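Local coordinates for transcription inhibitor protein Gfh1 (Thermus thermophilus, PDB 2F23) that inhibits all catalytic activities of RNA polymerase by partly occluding its substrate-binding site and preventing NTP binding, at residues S87-E92 / L100-V105; G135-L140 / E148-A153. All coordinates share one frame; numbering follows the deposited sequence.

Interaction 1: residues S87-E92 / L100-V105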
loop_
_atom_site.group_PDB
_atom_site.type_symbol
_atom_site.label_atom_id
_atom_site.label_comp_id
_atom_site.label_asym_id
_atom_site.label_seq_id
_atom_site.Cartn_x
_atom_site.Cartn_y
_atom_site.Cartn_z
ATOM N N SER A 87 4.010 4.386 20.462
ATOM C CA SER A 87 4.710 4.799 19.248
ATOM C C SER A 87 3.856 5.600 18.283
ATOM O O SER A 87 2.698 5.263 18.036
ATOM C CB SER A 87 5.250 3.582 18.487
ATOM O OG SER A 87 6.215 2.868 19.235
ATOM N N VAL A 88 4.439 6.665 17.740
ATOM C CA VAL A 88 3.770 7.479 16.736
ATOM C C VAL A 88 4.406 6.998 15.437
ATOM O O VAL A 88 5.631 6.995 15.291
ATOM C CB VAL A 88 4.041 8.981 16.919
ATOM C CG1 VAL A 88 3.474 9.745 15.732
ATOM C CG2 VAL A 88 3.400 9.470 18.218
ATOM N N VAL A 89 3.568 6.580 14.502
ATOM C CA VAL A 89 4.058 6.034 13.251
ATOM C C VAL A 89 3.604 6.823 12.035
ATOM O O VAL A 89 2.418 7.124 11.884
ATOM C CB VAL A 89 3.567 4.575 13.098
ATOM C CG1 VAL A 89 4.285 3.879 11.951
ATOM C CG2 VAL A 89 3.773 3.827 14.402
ATOM N N GLU A 90 4.559 7.157 11.175
ATOM C CA GLU A 90 4.270 7.866 9.935
ATOM C C GLU A 90 4.219 6.795 8.853
ATOM O O GLU A 90 5.144 5.991 8.729
ATOM C CB GLU A 90 5.366 8.884 9.631
ATOM C CG GLU A 90 5.396 10.042 10.611
ATOM C CD GLU A 90 6.526 11.008 10.338
ATOM O OE1 GLU A 90 6.703 11.401 9.164
ATOM O OE2 GLU A 90 7.231 11.380 11.299
ATOM N N LEU A 91 3.131 6.790 8.089
ATOM C CA LEU A 91 2.899 5.805 7.035
ATOM C C LEU A 91 2.695 6.475 5.684
ATOM O O LEU A 91 2.268 7.624 5.607
ATOM C CB LEU A 91 1.640 5.002 7.357
ATOM C CG LEU A 91 1.564 4.306 8.720
ATOM C CD1 LEU A 91 0.127 3.893 8.999
ATOM C CD2 LEU A 91 2.496 3.110 8.732
ATOM N N GLU A 92 2.998 5.745 4.615
ATOM C CA GLU A 92 2.810 6.269 3.270
ATOM C C GLU A 92 2.325 5.165 2.345
ATOM O O GLU A 92 2.953 4.114 2.235
ATOM C CB GLU A 92 4.110 6.855 2.713
ATOM C CG GLU A 92 3.966 7.364 1.278
ATOM C CD GLU A 92 5.282 7.800 0.674
ATOM O OE1 GLU A 92 5.778 8.889 1.036
ATOM O OE2 GLU A 92 5.826 7.044 -0.160
ATOM N N LEU A 100 -0.195 9.308 6.183
ATOM C CA LEU A 100 -1.056 9.201 7.350
ATOM C C LEU A 100 -0.200 8.885 8.565
ATOM O O LEU A 100 0.783 8.163 8.454
ATOM C CB LEU A 100 -2.060 8.062 7.143
ATOM C CG LEU A 100 -2.845 7.577 8.365
ATOM C CD1 LEU A 100 -3.843 8.641 8.776
ATOM C CD2 LEU A 100 -3.560 6.277 8.036
ATOM N N SER A 101 -0.554 9.433 9.719
ATOM C CA SER A 101 0.200 9.132 10.927
ATOM C C SER A 101 -0.765 8.598 11.975
ATOM O O SER A 101 -1.949 8.947 11.993
ATOM C CB SER A 101 0.933 10.371 11.455
ATOM O OG SER A 101 0.025 11.387 11.827
ATOM N N VAL A 102 -0.258 7.728 12.834
ATOM C CA VAL A 102 -1.074 7.130 13.881
ATOM C C VAL A 102 -0.233 6.934 15.123
ATOM O O VAL A 102 0.994 6.952 15.066
ATOM C CB VAL A 102 -1.606 5.740 13.458
ATOM C CG1 VAL A 102 -2.421 5.851 12.189
ATOM C CG2 VAL A 102 -0.442 4.774 13.265
ATOM N N GLN A 103 -0.899 6.771 16.257
ATOM C CA GLN A 103 -0.194 6.498 17.491
ATOM C C GLN A 103 -0.868 5.289 18.106
ATOM O O GLN A 103 -2.089 5.267 18.266
ATOM C CB GLN A 103 -0.251 7.671 18.475
ATOM C CG GLN A 103 0.432 7.329 19.793
ATOM C CD GLN A 103 0.483 8.481 20.775
ATOM O OE1 GLN A 103 -0.516 9.164 21.005
ATOM N NE2 GLN A 103 1.653 8.690 21.377
ATOM N N VAL A 104 -0.077 4.271 18.420
ATOM C CA VAL A 104 -0.615 3.068 19.034
ATOM C C VAL A 104 -0.838 3.382 20.510
ATOM O O VAL A 104 0.076 3.824 21.204
ATOM C CB VAL A 104 0.363 1.876 18.891
ATOM C CG1 VAL A 104 -0.182 0.670 19.624
ATOM C CG2 VAL A 104 0.560 1.535 17.412
ATOM N N VAL A 105 -2.063 3.173 20.984
ATOM C CA VAL A 105 -2.385 3.458 22.378
ATOM C C VAL A 105 -3.209 2.336 22.990
ATOM O O VAL A 105 -3.610 1.400 22.300
ATOM C CB VAL A 105 -3.186 4.775 22.499
ATOM C CG1 VAL A 105 -2.350 5.945 21.980
ATOM C CG2 VAL A 105 -4.484 4.672 21.703
#
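Strands 88-92 and 99-105 form an antiparallel beta hairpin in the C-terminal domain of this GreA/GreB-family protein. The side chains of V89, L91, L100 and V102 lie on one face of the pair. Those of V88, E90, S101 and Q103 lie on the other. On the first face V89 and V102 meet in a hydrogen-bonded pair. CG1 of V102 is anti to the carbonyl carbon (chi1 -58°), which leaves CG2 in the crowded position between backbone N and carbonyl carbon, 4.0 Å from CB of V89. CD1 of L91 reaches diagonally to the same methyl, V102 CG2, at 4.4 Å. L91 and L100 touch more loosely, through methyl tips. L91 also packs on F149 of strand 145-155, and V102 on M117 and I119 of strand 117-120.

On the other face V88 and Q103 cross obliquely. The Q103 chain is extended, with CG anti to the backbone N (chi1 177°). This carries it across CG2 of V88, with Q103 NE2 3.7 Å from that methyl. The amide is held by G86, whose O accepts from NE2.

Five backbone hydrogen bonds join the strands. V89 N gives the straightest, to V102 O at 2.7 Å (171° at the hydrogen). The bond from L100 N to L91 O is 3.0 Å long, and its donor sits above the carbonyl plane.

Interaction 2: residues G135-L140 / E148-A153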
loop_
_atom_site.group_PDB
_atom_site.type_symbol
_atom_site.label_atom_id
_atom_site.label_comp_id
_atom_site.label_asym_id
_atom_site.label_seq_id
_atom_site.Cartn_x
_atom_site.Cartn_y
_atom_site.Cartn_z
ATOM N N GLY A 135 10.349 0.783 6.958
ATOM C CA GLY A 135 10.681 0.011 5.775
ATOM C C GLY A 135 9.727 -1.146 5.555
ATOM O O GLY A 135 9.656 -1.685 4.450
ATOM N N ASP A 136 9.005 -1.548 6.598
ATOM C CA ASP A 136 8.049 -2.640 6.452
ATOM C C ASP A 136 6.832 -2.153 5.671
ATOM O O ASP A 136 6.494 -0.967 5.698
ATOM C CB ASP A 136 7.591 -3.177 7.819
ATOM C CG ASP A 136 8.611 -4.100 8.464
ATOM O OD1 ASP A 136 9.381 -4.753 7.728
ATOM O OD2 ASP A 136 8.626 -4.194 9.708
ATOM N N VAL A 137 6.174 -3.082 4.980
ATOM C CA VAL A 137 4.987 -2.779 4.192
ATOM C C VAL A 137 3.851 -3.621 4.767
ATOM O O VAL A 137 3.961 -4.839 4.873
ATOM C CB VAL A 137 5.229 -3.110 2.710
ATOM C CG1 VAL A 137 3.952 -2.928 1.906
ATOM C CG2 VAL A 137 6.313 -2.196 2.170
ATOM N N LEU A 138 2.768 -2.949 5.140
ATOM C CA LEU A 138 1.635 -3.603 5.779
ATOM C C LEU A 138 0.297 -3.279 5.141
ATOM O O LEU A 138 0.111 -2.207 4.578
ATOM C CB LEU A 138 1.581 -3.168 7.245
ATOM C CG LEU A 138 2.917 -3.174 7.994
ATOM C CD1 LEU A 138 2.841 -2.280 9.228
ATOM C CD2 LEU A 138 3.275 -4.600 8.361
ATOM N N SER A 139 -0.631 -4.228 5.231
ATOM C CA SER A 139 -1.986 -4.013 4.736
ATOM C C SER A 139 -2.764 -3.737 6.021
ATOM O O SER A 139 -2.820 -4.587 6.914
ATOM C CB SER A 139 -2.519 -5.263 4.035
ATOM O OG SER A 139 -1.846 -5.476 2.804
ATOM N N LEU A 140 -3.350 -2.549 6.125
ATOM C CA LEU A 140 -4.066 -2.171 7.336
ATOM C C LEU A 140 -5.549 -1.917 7.141
ATOM O O LEU A 140 -5.973 -1.383 6.117
ATOM C CB LEU A 140 -3.423 -0.924 7.950
ATOM C CG LEU A 140 -1.926 -1.023 8.256
ATOM C CD1 LEU A 140 -1.409 0.325 8.726
ATOM C CD2 LEU A 140 -1.683 -2.094 9.312
ATOM N N GLU A 148 -2.734 -0.366 1.843
ATOM C CA GLU A 148 -1.355 -0.798 2.035
ATOM C C GLU A 148 -0.492 0.414 2.371
ATOM O O GLU A 148 -0.584 1.448 1.714
ATOM C CB GLU A 148 -0.841 -1.486 0.767
ATOM C CG GLU A 148 0.645 -1.802 0.776
ATOM C CD GLU A 148 1.074 -2.657 -0.406
ATOM O OE1 GLU A 148 1.118 -3.897 -0.269
ATOM O OE2 GLU A 148 1.357 -2.086 -1.475
ATOM N N PHE A 149 0.338 0.286 3.403
ATOM C CA PHE A 149 1.209 1.380 3.822
ATOM C C PHE A 149 2.631 0.942 4.103
ATOM O O PHE A 149 2.872 -0.157 4.594
ATOM C CB PHE A 149 0.697 2.040 5.107
ATOM C CG PHE A 149 -0.589 2.785 4.947
ATOM C CD1 PHE A 149 -1.801 2.173 5.253
ATOM C CD2 PHE A 149 -0.592 4.102 4.507
ATOM C CE1 PHE A 149 -2.999 2.867 5.122
ATOM C CE2 PHE A 149 -1.787 4.805 4.373
ATOM C CZ PHE A 149 -2.992 4.184 4.681
ATOM N N ARG A 150 3.569 1.828 3.801
ATOM C CA ARG A 150 4.978 1.583 4.077
ATOM C C ARG A 150 5.261 2.398 5.331
ATOM O O ARG A 150 4.802 3.534 5.445
ATOM C CB ARG A 150 5.847 2.091 2.925
ATOM C CG ARG A 150 7.345 2.003 3.176
ATOM C CD ARG A 150 8.113 2.356 1.913
ATOM N NE ARG A 150 7.857 3.728 1.491
ATOM C CZ ARG A 150 8.562 4.779 1.898
ATOM N NH1 ARG A 150 9.573 4.618 2.740
ATOM N NH2 ARG A 150 8.254 5.992 1.460
ATOM N N VAL A 151 5.985 1.813 6.279
ATOM C CA VAL A 151 6.329 2.519 7.510
ATOM C C VAL A 151 7.495 3.446 7.193
ATOM O O VAL A 151 8.576 2.994 6.832
ATOM C CB VAL A 151 6.744 1.533 8.622
ATOM C CG1 VAL A 151 7.113 2.296 9.886
ATOM C CG2 VAL A 151 5.603 0.564 8.898
ATOM N N VAL A 152 7.266 4.750 7.325
ATOM C CA VAL A 152 8.288 5.743 7.016
ATOM C C VAL A 152 9.096 6.214 8.219
ATOM O O VAL A 152 10.302 6.464 8.105
ATOM C CB VAL A 152 7.643 6.968 6.329
ATOM C CG1 VAL A 152 8.679 8.057 6.092
ATOM C CG2 VAL A 152 7.023 6.536 5.010
ATOM N N ALA A 153 8.438 6.331 9.366
ATOM C CA ALA A 153 9.104 6.788 10.579
ATOM C C ALA A 153 8.382 6.292 11.824
ATOM O O ALA A 153 7.172 6.062 11.802
ATOM C CB ALA A 153 9.162 8.319 10.591
#
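The guanidinium of R150 has CG2 of V152 over one face, 3.6 Å from its plane and closer to its border than to its middle. Its NH2 forms a salt bridge with E92 on the neighbouring strand. The F149 ring is met obliquely by a methyl of L140: CD1 of L140 lies 4.0 Å from F149 CD1, and the two side chains cross at about a right angle. L140 and F149 belong to the antiparallel beta hairpin of strands 137-142 and 145-155, at one edge of the five-stranded mixed sheet of the C-terminal domain.

L138 and V151 lie on the same face as F149 and cross obliquely. The L138 CG is anti to the carbonyl carbon, and its CD1 touches CG2 of V151 at 4.0 Å. L138 and L140 also pack on helix 124-129, so this face is buried between sheet and helix.

V137, E148 and R150 lie on the other face. The extended E148 chain crosses V137 obliquely, with its CG 3.7 Å from V137 CG1. E148 OE2 is hydrogen-bonded to Q18, and V137 packs on R14 and L15, so here the hairpin meets helix 9-37 of the coiled coil.

L138 and F149 pair through two nearly straight backbone hydrogen bonds. G135 and D136 lead into the strand. G135 has a positive phi (105°), at which a CB would collide with the preceding carbonyl oxygen. D136 OD1 is hydrogen-bonded to T8 and OD2 to H132 and R133, while D136 O accepts from V151 N at 2.9 Å. G135 N gives the last bond, to V151 O at 2.8 Å, in the carbonyl plane.

Both interactions are antiparallel hairpins of one sheet, joined where strand 88-92 runs beside strand 145-155. Interaction 2 lies nearer the centre of the chain and is mostly buried. Interaction 1 is only partly buried. Their apolar faces are continuous, with V151 on V89. The polar sides differ: in 135-140/148-153 E148 faces helix 9-37, and R150 is buried with its salt bridge to the neighbouring strand, while the polar face of interaction 1 is partly exposed. At the seam a classic beta bulge sets two residues, V152 and A153, against the single residue E90. E90 O probably accepts from V152 N (2.8 Å), and E90 N probably donates to A153 O (2.9 Å).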